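Local coordinates for Dna-binding protein RAP1 (Saccharomyces cerevisiae, PDB 4BJT) that binds DNA, probably acts in transcriptional repression and activation and at telomeres, and through its C-terminal domain binds the Rap1-binding module of Rif1, at residues G160-D165 against K183-G188. Numbering follows the deposited sequence.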
loop_
_atom_site.group_PDB
_atom_site.type_symbol
_atom_site.label_atom_id
_atom_site.label_comp_id
_atom_site.label_asym_id
_atom_site.label_seq_id
_atom_site.Cartn_x
_atom_site.Cartn_y
_atom_site.Cartn_z
ATOM N N GLY C 160 4.933 1.939 -6.854
ATOM C CA GLY C 160 3.939 2.597 -6.015
ATOM C C GLY C 160 4.115 2.401 -4.526
ATOM O O GLY C 160 3.459 3.083 -3.741
ATOM N N ILE C 161 4.980 1.465 -4.108
ATOM C CA ILE C 161 5.201 1.194 -2.691
ATOM C C ILE C 161 6.564 1.708 -2.332
ATOM O O ILE C 161 7.577 1.126 -2.711
ATOM C CB ILE C 161 5.056 -0.336 -2.411
ATOM C CG1 ILE C 161 3.685 -0.831 -2.905
ATOM C CG2 ILE C 161 5.309 -0.638 -0.921
ATOM C CD1 ILE C 161 3.364 -2.258 -2.595
ATOM N N TRP C 162 6.597 2.859 -1.644
ATOM C CA TRP C 162 7.846 3.500 -1.289
ATOM C C TRP C 162 8.470 2.872 -0.056
ATOM O O TRP C 162 7.901 2.934 1.026
ATOM C CB TRP C 162 7.625 5.002 -1.052
ATOM C CG TRP C 162 7.339 5.745 -2.308
ATOM C CD1 TRP C 162 6.136 5.901 -2.924
ATOM C CD2 TRP C 162 8.290 6.463 -3.099
ATOM N NE1 TRP C 162 6.286 6.640 -4.073
ATOM C CE2 TRP C 162 7.603 6.995 -4.209
ATOM C CE3 TRP C 162 9.655 6.719 -2.964
ATOM C CZ2 TRP C 162 8.241 7.760 -5.188
ATOM C CZ3 TRP C 162 10.273 7.505 -3.909
ATOM C CH2 TRP C 162 9.583 7.967 -5.038
ATOM N N THR C 163 9.670 2.350 -0.196
ATOM C CA THR C 163 10.409 1.804 0.933
ATOM C C THR C 163 11.316 2.877 1.553
ATOM O O THR C 163 11.558 3.942 0.975
ATOM C CB THR C 163 11.255 0.634 0.473
ATOM O OG1 THR C 163 12.203 1.133 -0.467
ATOM C CG2 THR C 163 10.421 -0.471 -0.150
ATOM N N HIS C 164 11.897 2.542 2.710
ATOM C CA HIS C 164 12.863 3.432 3.354
ATOM C C HIS C 164 14.029 3.719 2.417
ATOM O O HIS C 164 14.426 4.874 2.258
ATOM C CB HIS C 164 13.361 2.804 4.662
ATOM C CG HIS C 164 14.459 3.593 5.309
ATOM N ND1 HIS C 164 14.188 4.727 6.059
ATOM C CD2 HIS C 164 15.800 3.416 5.249
ATOM C CE1 HIS C 164 15.370 5.193 6.448
ATOM N NE2 HIS C 164 16.367 4.432 5.992
ATOM N N ASP C 165 14.552 2.676 1.744
ATOM C CA ASP C 165 15.646 2.841 0.790
ATOM C C ASP C 165 15.270 3.765 -0.364
ATOM O O ASP C 165 16.095 4.542 -0.820
ATOM C CB ASP C 165 16.097 1.473 0.244
ATOM C CG ASP C 165 16.869 0.626 1.246
ATOM O OD1 ASP C 165 17.252 1.167 2.321
ATOM O OD2 ASP C 165 17.131 -0.564 0.940
ATOM N N LYS C 183 12.637 4.603 -12.603
ATOM C CA LYS C 183 12.326 3.370 -13.330
ATOM C C LYS C 183 11.307 2.516 -12.531
ATOM O O LYS C 183 10.409 1.894 -13.110
ATOM C CB LYS C 183 13.616 2.586 -13.590
ATOM C CG LYS C 183 13.403 1.259 -14.281
ATOM C CD LYS C 183 14.701 0.747 -14.901
ATOM C CE LYS C 183 14.566 -0.628 -15.529
ATOM N NZ LYS C 183 13.742 -0.632 -16.778
ATOM N N LYS C 184 11.441 2.518 -11.199
ATOM C CA LYS C 184 10.534 1.793 -10.329
ATOM C C LYS C 184 9.166 2.433 -10.229
ATOM O O LYS C 184 8.154 1.762 -10.403
ATOM C CB LYS C 184 11.161 1.645 -8.932
ATOM C CG LYS C 184 10.291 0.922 -7.923
ATOM C CD LYS C 184 10.987 0.815 -6.578
ATOM C CE LYS C 184 10.186 -0.061 -5.647
ATOM N NZ LYS C 184 10.819 -0.161 -4.302
ATOM N N HIS C 185 9.127 3.718 -9.862
ATOM C CA HIS C 185 7.876 4.413 -9.546
ATOM C C HIS C 185 7.320 5.329 -10.624
ATOM O O HIS C 185 6.135 5.644 -10.573
ATOM C CB HIS C 185 8.079 5.224 -8.268
ATOM C CG HIS C 185 8.332 4.382 -7.056
ATOM N ND1 HIS C 185 7.435 3.409 -6.658
ATOM C CD2 HIS C 185 9.355 4.417 -6.175
ATOM C CE1 HIS C 185 7.964 2.862 -5.573
ATOM N NE2 HIS C 185 9.098 3.471 -5.232
ATOM N N GLY C 186 8.182 5.807 -11.509
ATOM C CA GLY C 186 7.841 6.785 -12.523
ATOM C C GLY C 186 8.020 8.211 -12.039
ATOM O O GLY C 186 8.127 8.483 -10.836
ATOM N N THR C 187 8.041 9.130 -13.001
ATOM C CA THR C 187 8.233 10.542 -12.725
ATOM C C THR C 187 7.113 11.158 -11.907
ATOM O O THR C 187 7.386 11.932 -10.985
ATOM C CB THR C 187 8.344 11.304 -14.046
ATOM O OG1 THR C 187 9.251 10.602 -14.894
ATOM C CG2 THR C 187 8.796 12.730 -13.848
ATOM N N GLY C 188 5.876 10.844 -12.266
ATOM C CA GLY C 188 4.715 11.397 -11.576
ATOM C C GLY C 188 4.719 11.079 -10.101
ATOM O O GLY C 188 4.526 11.960 -9.258
HETATM O O HOH W 1 8.481 -1.516 -3.064
#
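G160 meets H185 where the loop leading into helix 164-171 packs against the end of helix 175-185, in the all-helical C-terminal domain of Rap1. The N-H of G160 donates to H185 ND1 (2.9 Å, 155°) from within the ring plane, leaving NE2 to face D166. At I161 the backbone does the work: its carbonyl O faces the same ring edge, 3.4 Å from H185 CE1, and a water between I161 O and K184 NZ joins the two segments. W162 lies face to face with H185, its five-membered ring 4.1 Å from the imidazole between centroids and the planes 21° apart; on the opposite face of the imidazole sits K184 CG, over its centre. The indole also makes a cation-pi contact with R193 of helix 187-198. T163 is the N-cap of helix 164-171, OG1 bonding D166 N, while its CG2 lies 4.2 Å from K184 NZ. D166 OD2 forms a salt bridge with K184 NZ and a hydrogen bond with H185 NE2; with G160 N at ND1, both ring nitrogens are held, which fixes the turn of the imidazole. An alanine at H185 would probably leave the G160 N-H without its acceptor and open a gap between W162 and K184. A chi1 of -65° sets H185 CG anti to its own carbonyl carbon; in the stack, H185 CD2 lies 3.7 Å from W162 CE2.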